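Local coordinates for beta-lactamase domain protein (PDB 5I0P) that binds a pair of zinc ions in a metallo-beta-lactamase fold and is probably a zinc-dependent hydrolase, its substrate not established, at residues A77-W82 with F108-W113; Y211-E216 with I238-S243; D225-S230 with L272-H277. One frame throughout, in Å; residues are numbered along the deposited sequence.

Contact 1 (A77-W82 with F108-W113)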
loop_
_atom_site.group_PDB
_atom_site.type_symbol
_atom_site.label_atom_id
_atom_site.label_comp_id
_atom_site.label_asym_id
_atom_site.label_seq_id
_atom_site.Cartn_x
_atom_site.Cartn_y
_atom_site.Cartn_z
ATOM N N ALA A 77 6.213 -19.199 -6.586
ATOM C CA ALA A 77 5.494 -19.601 -5.383
ATOM C C ALA A 77 4.083 -19.043 -5.391
ATOM O O ALA A 77 3.111 -19.795 -5.259
ATOM C CB ALA A 77 6.253 -19.138 -4.127
ATOM N N ILE A 78 3.940 -17.743 -5.661
ATOM C CA ILE A 78 2.612 -17.151 -5.599
ATOM C C ILE A 78 1.742 -17.690 -6.729
ATOM O O ILE A 78 0.580 -18.067 -6.511
ATOM C CB ILE A 78 2.714 -15.613 -5.616
ATOM C CG1 ILE A 78 3.401 -15.137 -4.321
ATOM C CG2 ILE A 78 1.352 -14.964 -5.829
ATOM C CD1 ILE A 78 3.362 -13.608 -4.045
ATOM N N ARG A 79 2.295 -17.770 -7.942
ATOM C CA ARG A 79 1.534 -18.271 -9.084
ATOM C C ARG A 79 0.973 -19.658 -8.781
ATOM O O ARG A 79 -0.210 -19.944 -9.026
ATOM C CB ARG A 79 2.457 -18.299 -10.304
ATOM C CG ARG A 79 1.978 -17.575 -11.525
ATOM C CD ARG A 79 3.089 -16.807 -12.252
ATOM N NE ARG A 79 4.318 -17.563 -12.515
ATOM C CZ ARG A 79 5.541 -17.026 -12.439
ATOM N NH1 ARG A 79 5.691 -15.744 -12.064
ATOM N NH2 ARG A 79 6.618 -17.760 -12.711
ATOM N N THR A 80 1.828 -20.527 -8.217
ATOM C CA THR A 80 1.444 -21.882 -7.857
ATOM C C THR A 80 0.302 -21.866 -6.852
ATOM O O THR A 80 -0.630 -22.681 -6.948
ATOM C CB THR A 80 2.654 -22.632 -7.268
ATOM O OG1 THR A 80 3.718 -22.706 -8.228
ATOM C CG2 THR A 80 2.260 -24.081 -6.863
ATOM N N HIS A 81 0.365 -20.955 -5.864
ATOM C CA HIS A 81 -0.689 -20.881 -4.856
ATOM C C HIS A 81 -1.999 -20.343 -5.446
ATOM O O HIS A 81 -3.090 -20.801 -5.077
ATOM C CB HIS A 81 -0.223 -20.032 -3.672
ATOM C CG HIS A 81 0.916 -20.631 -2.895
ATOM N ND1 HIS A 81 1.149 -21.991 -2.832
ATOM C CD2 HIS A 81 1.877 -20.053 -2.132
ATOM C CE1 HIS A 81 2.207 -22.219 -2.073
ATOM N NE2 HIS A 81 2.663 -21.065 -1.628
ATOM N N TRP A 82 -1.921 -19.388 -6.373
ATOM C CA TRP A 82 -3.131 -18.943 -7.057
ATOM C C TRP A 82 -3.773 -20.099 -7.815
ATOM O O TRP A 82 -4.994 -20.309 -7.735
ATOM C CB TRP A 82 -2.815 -17.801 -8.021
ATOM C CG TRP A 82 -3.001 -16.428 -7.479
ATOM C CD1 TRP A 82 -2.077 -15.425 -7.477
ATOM C CD2 TRP A 82 -4.188 -15.887 -6.876
ATOM N NE1 TRP A 82 -2.611 -14.293 -6.908
ATOM C CE2 TRP A 82 -3.901 -14.548 -6.522
ATOM C CE3 TRP A 82 -5.458 -16.411 -6.578
ATOM C CZ2 TRP A 82 -4.851 -13.705 -5.924
ATOM C CZ3 TRP A 82 -6.399 -15.580 -5.969
ATOM C CH2 TRP A 82 -6.083 -14.239 -5.647
ATOM N N PHE A 108 0.347 -5.529 -7.389
ATOM C CA PHE A 108 0.028 -5.307 -8.787
ATOM C C PHE A 108 0.728 -6.270 -9.725
ATOM O O PHE A 108 0.285 -6.403 -10.866
ATOM C CB PHE A 108 0.429 -3.877 -9.175
ATOM C CG PHE A 108 -0.063 -3.413 -10.505
ATOM C CD1 PHE A 108 -1.366 -3.637 -10.912
ATOM C CD2 PHE A 108 0.780 -2.675 -11.342
ATOM C CE1 PHE A 108 -1.829 -3.160 -12.158
ATOM C CE2 PHE A 108 0.325 -2.161 -12.558
ATOM C CZ PHE A 108 -0.990 -2.421 -12.968
ATOM N N GLY A 109 1.771 -6.964 -9.262
ATOM C CA GLY A 109 2.611 -7.744 -10.161
ATOM C C GLY A 109 1.854 -8.752 -11.012
ATOM O O GLY A 109 2.106 -8.874 -12.219
ATOM N N LEU A 110 0.929 -9.509 -10.399
ATOM C CA LEU A 110 0.237 -10.586 -11.107
ATOM C C LEU A 110 -1.103 -10.148 -11.685
ATOM O O LEU A 110 -1.941 -11.003 -12.014
ATOM C CB LEU A 110 0.034 -11.798 -10.200
ATOM C CG LEU A 110 1.289 -12.621 -10.083
ATOM C CD1 LEU A 110 1.030 -13.793 -9.169
ATOM C CD2 LEU A 110 1.679 -13.070 -11.451
ATOM N N ALA A 111 -1.331 -8.840 -11.781
ATOM C CA ALA A 111 -2.610 -8.348 -12.264
ATOM C C ALA A 111 -2.875 -8.807 -13.698
ATOM O O ALA A 111 -3.957 -9.346 -14.000
ATOM C CB ALA A 111 -2.651 -6.828 -12.136
ATOM N N ASN A 112 -1.890 -8.655 -14.594
ATOM C CA ASN A 112 -2.128 -9.089 -15.967
ATOM C C ASN A 112 -2.355 -10.592 -16.043
ATOM O O ASN A 112 -3.300 -11.054 -16.689
ATOM C CB ASN A 112 -0.986 -8.698 -16.886
ATOM C CG ASN A 112 -1.369 -8.884 -18.338
ATOM O OD1 ASN A 112 -2.144 -8.093 -18.884
ATOM N ND2 ASN A 112 -0.876 -9.929 -18.957
ATOM N N TRP A 113 -1.510 -11.369 -15.363
ATOM C CA TRP A 113 -1.667 -12.825 -15.309
ATOM C C TRP A 113 -3.037 -13.229 -14.780
ATOM O O TRP A 113 -3.697 -14.111 -15.344
ATOM C CB TRP A 113 -0.583 -13.405 -14.412
ATOM C CG TRP A 113 -0.539 -14.885 -14.340
ATOM C CD1 TRP A 113 -0.003 -15.726 -15.262
ATOM C CD2 TRP A 113 -0.986 -15.710 -13.254
ATOM N NE1 TRP A 113 -0.097 -17.015 -14.824
ATOM C CE2 TRP A 113 -0.686 -17.029 -13.589
ATOM C CE3 TRP A 113 -1.604 -15.456 -12.032
ATOM C CZ2 TRP A 113 -1.018 -18.104 -12.760
ATOM C CZ3 TRP A 113 -1.917 -16.545 -11.195
ATOM C CH2 TRP A 113 -1.620 -17.831 -11.568
#
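R79 sets its CG over one face of the W113 indole, 3.5 Å from the centroid of the six-membered ring and 21° off its normal, a CH-pi contact. CG lies toward the rim of that ring, closest to CZ2 and CE2. From there the arginine chain bends at chi2 and chi3. W113 holds its CG anti to the backbone N (chi1 -175°), and the far rim of its six-membered ring meets W82: CB of W82 lies close to the plane of the indole, 3.5 Å from W113 CZ3. The five-membered ring of W82 and the six-membered ring of W113 lie oblique to each other, their planes at 49°. L110, at the N-cap position of helix 111-115, carries its CG anti to the carbonyl carbon (chi1 -79°). Its two methyls have different partners: CD1 lies 3.6 Å from I78 CG2 and touches the edge of the W82 ring at CD1, while CD2 lies near R79 CD. Both indole nitrogens bond outside this contact, W82 NE1 to the carbonyl of C71 and W113 NE1 to D119. What joins helix 76-88 to the start of helix 111-115, just beyond the zinc ligands D106 and H107, is therefore apolar and aromatic packing, with the indole N-H groups satisfied by other parts of the chain.

Contact 2 (Y211-E216 with I238-S243). With ZN (zinc ion), chain E.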
loop_
_atom_site.group_PDB
_atom_site.type_symbol
_atom_site.label_atom_id
_atom_site.label_comp_id
_atom_site.label_asym_id
_atom_site.label_seq_id
_atom_site.Cartn_x
_atom_site.Cartn_y
_atom_site.Cartn_z
ATOM N N TYR A 211 -2.894 9.213 0.249
ATOM C CA TYR A 211 -1.771 9.833 -0.443
ATOM C C TYR A 211 -0.515 9.725 0.413
ATOM O O TYR A 211 -0.580 9.477 1.615
ATOM C CB TYR A 211 -2.103 11.292 -0.794
ATOM C CG TYR A 211 -3.346 11.395 -1.645
ATOM C CD1 TYR A 211 -3.276 11.250 -3.026
ATOM C CD2 TYR A 211 -4.586 11.582 -1.070
ATOM C CE1 TYR A 211 -4.420 11.303 -3.819
ATOM C CE2 TYR A 211 -5.724 11.631 -1.834
ATOM C CZ TYR A 211 -5.640 11.496 -3.214
ATOM O OH TYR A 211 -6.785 11.548 -3.977
ATOM N N GLY A 212 0.644 9.915 -0.211
ATOM C CA GLY A 212 1.879 9.894 0.543
ATOM C C GLY A 212 2.649 8.597 0.460
ATOM O O GLY A 212 3.883 8.606 0.449
ATOM N N HIS A 213 1.941 7.470 0.424
ATOM C CA HIS A 213 2.554 6.167 0.191
ATOM C C HIS A 213 2.697 5.865 -1.303
ATOM O O HIS A 213 3.703 5.299 -1.736
ATOM C CB HIS A 213 1.733 5.091 0.918
ATOM C CG HIS A 213 2.214 3.695 0.690
ATOM N ND1 HIS A 213 3.424 3.233 1.169
ATOM C CD2 HIS A 213 1.621 2.640 0.086
ATOM C CE1 HIS A 213 3.576 1.967 0.819
ATOM N NE2 HIS A 213 2.490 1.580 0.172
ATOM N N SER A 214 1.728 6.295 -2.098
ATOM C CA SER A 214 1.655 6.002 -3.525
ATOM C C SER A 214 0.769 7.069 -4.163
ATOM O O SER A 214 0.129 7.856 -3.443
ATOM C CB SER A 214 1.087 4.593 -3.776
ATOM O OG SER A 214 -0.228 4.466 -3.256
ATOM N N PRO A 215 0.722 7.138 -5.511
ATOM C CA PRO A 215 0.024 8.260 -6.159
ATOM C C PRO A 215 -1.392 8.495 -5.665
ATOM O O PRO A 215 -1.763 9.641 -5.354
ATOM C CB PRO A 215 0.022 7.846 -7.640
ATOM C CG PRO A 215 1.205 7.049 -7.810
ATOM C CD PRO A 215 1.402 6.302 -6.519
ATOM N N GLU A 216 -2.189 7.428 -5.580
ATOM C CA GLU A 216 -3.624 7.539 -5.373
ATOM C C GLU A 216 -4.138 6.208 -4.844
ATOM O O GLU A 216 -4.808 5.453 -5.567
ATOM C CB GLU A 216 -4.328 7.930 -6.681
ATOM C CG GLU A 216 -5.791 8.330 -6.498
ATOM C CD GLU A 216 -6.566 8.527 -7.836
ATOM O OE1 GLU A 216 -5.969 8.504 -8.947
ATOM O OE2 GLU A 216 -7.791 8.729 -7.766
ATOM N N ILE A 238 3.512 -2.679 11.219
ATOM C CA ILE A 238 4.632 -1.966 10.632
ATOM C C ILE A 238 4.159 -0.606 10.146
ATOM O O ILE A 238 2.983 -0.403 9.851
ATOM C CB ILE A 238 5.275 -2.756 9.489
ATOM C CG1 ILE A 238 4.343 -2.828 8.310
ATOM C CG2 ILE A 238 5.529 -4.212 9.918
ATOM C CD1 ILE A 238 4.909 -3.641 7.192
ATOM N N SER A 239 5.091 0.332 10.040
ATOM C CA SER A 239 4.643 1.616 9.533
ATOM C C SER A 239 4.580 1.595 8.001
ATOM O O SER A 239 5.151 0.730 7.327
ATOM C CB SER A 239 5.543 2.744 10.028
ATOM O OG SER A 239 6.844 2.544 9.550
ATOM N N THR A 240 3.840 2.554 7.454
ATOM C CA THR A 240 3.676 2.659 6.008
ATOM C C THR A 240 4.855 3.420 5.410
ATOM O O THR A 240 5.237 4.473 5.924
ATOM C CB THR A 240 2.366 3.381 5.674
ATOM O OG1 THR A 240 1.258 2.625 6.173
ATOM C CG2 THR A 240 2.237 3.601 4.193
ATOM N N ASN A 241 5.447 2.880 4.348
ATOM C CA ASN A 241 6.556 3.582 3.722
ATOM C C ASN A 241 6.109 4.914 3.127
ATOM O O ASN A 241 5.090 4.992 2.431
ATOM C CB ASN A 241 7.217 2.765 2.629
ATOM C CG ASN A 241 8.319 3.563 1.959
ATOM O OD1 ASN A 241 9.390 3.743 2.547
ATOM N ND2 ASN A 241 8.047 4.108 0.773
ATOM N N VAL A 242 6.903 5.947 3.392
ATOM C CA VAL A 242 6.719 7.318 2.911
ATOM C C VAL A 242 8.069 7.806 2.409
ATOM O O VAL A 242 9.058 7.735 3.144
ATOM C CB VAL A 242 6.171 8.239 4.017
ATOM C CG1 VAL A 242 6.237 9.634 3.596
ATOM C CG2 VAL A 242 4.709 7.883 4.320
ATOM N N SER A 243 8.155 8.179 1.133
ATOM C CA SER A 243 9.459 8.561 0.608
ATOM C C SER A 243 9.367 9.683 -0.413
ATOM O O SER A 243 8.348 9.885 -1.073
ATOM C CB SER A 243 10.210 7.382 -0.005
ATOM O OG SER A 243 10.747 6.589 1.026
HETATM ZN ZN ZN E . 2.840 -0.399 -0.891
#
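H213 and N241 are joined by the single hydrogen bond between the two loops, from ND1 of the imidazole to the main-chain O of N241 at 2.7 Å. The N-H points almost straight at its acceptor (168°). The carbonyl oxygen lies in the plane of the imidazole, and the donor approaches it in the carbonyl plane, on a lone pair; the bond, together with the zinc at NE2, restrains the rotation of the ring. A weaker CA-H...O contact from H213 CA ends on this same oxygen, which therefore takes two approaches from one residue.

Metal coordination uses the other ring nitrogen. CG is anti to the backbone N (chi1 177°), and NE2 binds one zinc ion at 2.3 Å; H102, H104 and D232 complete that site. This is one half of the dinuclear centre of the metallo-beta-lactamase fold, in which ligands come from segments that follow the strands; D232 is shared with the other zinc. H213 follows strand 203-210, and the carbonyl of N241 acts as a second-shell acceptor that orients a first-shell histidine. Such a bond would be expected to make the imidazole a somewhat stronger donor to the metal.

Van der Waals contacts fill in beside the ring. CG2 of T240 comes to 3.3 Å from H213 ND1 and 3.5 Å from H213 CG, and the two side chains cross at about a right angle. The threonine hydroxyl is engaged separately, with the main-chain O of D232 and the hydroxyl of Y257. Next to this, the carbonyl O of G212 rests 4.0 Å from V242 CA and about as far from both valine methyls. V242 also packs on helix 253-260, while N241 touches E337 of helix 333-347.

Contact 3 (D225-S230 with L272-H277). With ZN (zinc ion), chain F.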
loop_
_atom_site.group_PDB
_atom_site.type_symbol
_atom_site.label_atom_id
_atom_site.label_comp_id
_atom_site.label_asym_id
_atom_site.label_seq_id
_atom_site.Cartn_x
_atom_site.Cartn_y
_atom_site.Cartn_z
ATOM N N ASP A 225 -21.633 -2.611 7.414
ATOM C CA ASP A 225 -21.210 -3.668 8.314
ATOM C C ASP A 225 -19.856 -3.396 8.969
ATOM O O ASP A 225 -19.455 -4.154 9.852
ATOM C CB ASP A 225 -21.200 -5.021 7.564
ATOM C CG ASP A 225 -20.320 -5.006 6.314
ATOM O OD1 ASP A 225 -19.918 -6.085 5.822
ATOM O OD2 ASP A 225 -20.044 -3.901 5.797
ATOM N N GLY A 226 -19.146 -2.346 8.574
ATOM C CA GLY A 226 -17.940 -1.972 9.287
ATOM C C GLY A 226 -16.703 -2.763 8.911
ATOM O O GLY A 226 -16.015 -3.293 9.791
ATOM N N VAL A 227 -16.372 -2.824 7.625
ATOM C CA VAL A 227 -15.177 -3.519 7.163
ATOM C C VAL A 227 -14.334 -2.555 6.357
ATOM O O VAL A 227 -14.876 -1.753 5.590
ATOM C CB VAL A 227 -15.508 -4.743 6.298
ATOM C CG1 VAL A 227 -14.202 -5.465 5.929
ATOM C CG2 VAL A 227 -16.565 -5.644 6.994
ATOM N N LEU A 228 -13.011 -2.622 6.531
ATOM C CA LEU A 228 -12.097 -1.733 5.819
ATOM C C LEU A 228 -10.972 -2.552 5.208
ATOM O O LEU A 228 -10.158 -3.121 5.944
ATOM C CB LEU A 228 -11.546 -0.669 6.766
ATOM C CG LEU A 228 -10.529 0.267 6.123
ATOM C CD1 LEU A 228 -11.207 1.222 5.156
ATOM C CD2 LEU A 228 -9.711 1.008 7.163
ATOM N N ILE A 229 -10.913 -2.613 3.873
ATOM C CA ILE A 229 -9.710 -3.106 3.193
ATOM C C ILE A 229 -8.725 -1.941 3.118
ATOM O O ILE A 229 -8.942 -0.970 2.392
ATOM C CB ILE A 229 -10.013 -3.684 1.806
ATOM C CG1 ILE A 229 -10.847 -4.965 1.978
ATOM C CG2 ILE A 229 -8.730 -3.957 1.034
ATOM C CD1 ILE A 229 -11.498 -5.512 0.727
ATOM N N SER A 230 -7.657 -2.012 3.909
ATOM C CA SER A 230 -6.881 -0.812 4.159
ATOM C C SER A 230 -5.661 -0.690 3.265
ATOM O O SER A 230 -5.022 0.368 3.275
ATOM C CB SER A 230 -6.449 -0.738 5.629
ATOM O OG SER A 230 -5.521 -1.735 5.963
ATOM N N LEU A 272 -13.620 -3.563 11.360
ATOM C CA LEU A 272 -12.703 -4.628 11.026
ATOM C C LEU A 272 -11.785 -4.091 9.941
ATOM O O LEU A 272 -12.261 -3.609 8.916
ATOM C CB LEU A 272 -13.478 -5.854 10.540
ATOM C CG LEU A 272 -12.654 -7.058 10.119
ATOM C CD1 LEU A 272 -11.778 -7.472 11.298
ATOM C CD2 LEU A 272 -13.560 -8.224 9.647
ATOM N N VAL A 273 -10.494 -4.046 10.222
ATOM C CA VAL A 273 -9.484 -3.617 9.266
ATOM C C VAL A 273 -8.863 -4.854 8.636
ATOM O O VAL A 273 -8.458 -5.784 9.347
ATOM C CB VAL A 273 -8.405 -2.748 9.934
ATOM C CG1 VAL A 273 -7.463 -2.187 8.889
ATOM C CG2 VAL A 273 -9.054 -1.629 10.757
ATOM N N LEU A 274 -8.805 -4.878 7.301
ATOM C CA LEU A 274 -8.146 -5.938 6.549
ATOM C C LEU A 274 -6.898 -5.353 5.900
ATOM O O LEU A 274 -6.967 -4.732 4.835
ATOM C CB LEU A 274 -9.097 -6.545 5.516
ATOM C CG LEU A 274 -10.429 -7.040 6.120
ATOM C CD1 LEU A 274 -11.365 -7.692 5.098
ATOM C CD2 LEU A 274 -10.160 -8.027 7.188
ATOM N N PRO A 275 -5.744 -5.459 6.537
ATOM C CA PRO A 275 -4.536 -4.829 6.010
ATOM C C PRO A 275 -3.774 -5.800 5.129
ATOM O O PRO A 275 -3.881 -7.021 5.263
ATOM C CB PRO A 275 -3.732 -4.533 7.273
ATOM C CG PRO A 275 -4.040 -5.811 8.133
ATOM C CD PRO A 275 -5.488 -6.179 7.798
ATOM N N SER A 276 -2.974 -5.226 4.240
ATOM C CA SER A 276 -2.255 -6.072 3.307
ATOM C C SER A 276 -1.049 -6.750 3.930
ATOM O O SER A 276 -0.492 -7.658 3.313
ATOM C CB SER A 276 -1.888 -5.268 2.076
ATOM O OG SER A 276 -3.110 -5.012 1.377
ATOM N N HIS A 277 -0.636 -6.337 5.126
ATOM C CA HIS A 277 0.457 -6.980 5.842
ATOM C C HIS A 277 0.113 -6.958 7.327
ATOM O O HIS A 277 -0.278 -5.913 7.850
ATOM C CB HIS A 277 1.807 -6.292 5.549
ATOM C CG HIS A 277 2.019 -6.004 4.091
ATOM N ND1 HIS A 277 2.565 -6.921 3.212
ATOM C CD2 HIS A 277 1.758 -4.895 3.355
ATOM C CE1 HIS A 277 2.638 -6.388 2.000
ATOM N NE2 HIS A 277 2.147 -5.165 2.059
HETATM ZN ZN ZN F . 2.246 -3.636 0.376
#
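V227 and L274 form the apolar centre, with V227 CG1 3.7 Å from L274 CD1. That leucine methyl also lies 4.2 Å from I229 CG1, and thus touches two residues of the neighbouring strand. L272 lies on this same face of the sheet. On the other face L228 and V273 meet more loosely, and V273 CG1 lies 3.5 Å from S230 OG. Around this core, strands 227-230 and 272-275 run parallel, their axes 4.6 Å apart and inclined by 21°. Four main-chain bonds form the parallel ladder: L272 N to G226 O, L228 N to L272 O, L274 N to L228 O and S230 N to L274 O. Helices 253-260 and 262-265 lie between the strands in sequence, a beta-alpha-beta crossover, and G226 and V227 form a G1 beta bulge opposite S222. Toward the polar end, S230 OG sits against P275 CA and bonds to V234 O. Beyond, H277 NE2 binds the second zinc ion at 2.3 Å, with D106, H107 and D232, while its ND1 bonds to H50 O. Strand 217-222 flanks 227-231 and strand 281-282 flanks 272-275; W54 of strand 50-60 packs on I229 and L274, and helix 105-108 meets S276 and H277.

Contact 1 comes first along the chain; the segments of contacts 2 and 3 then alternate. All belong to the metallo-beta-lactamase domain. Contact 1 is centred about 23 Å from contact 2 and about 22 Å from contact 3; contacts 2 and 3 have centres about 17 Å and nearest atoms about 4 Å apart. Contact 3 joins two strands of the six-stranded sheet, and 211-216 links two others, 203-210 and 217-222. Contacts 2 and 3 each bring a histidine to a different zinc ion, and D232, after strand 227-231, binds both. Contact 1 follows strands of the seven-stranded sheet: helix 76-88 after 63-69, and 108-113 after 95-99 and the helix carrying D106 and H107.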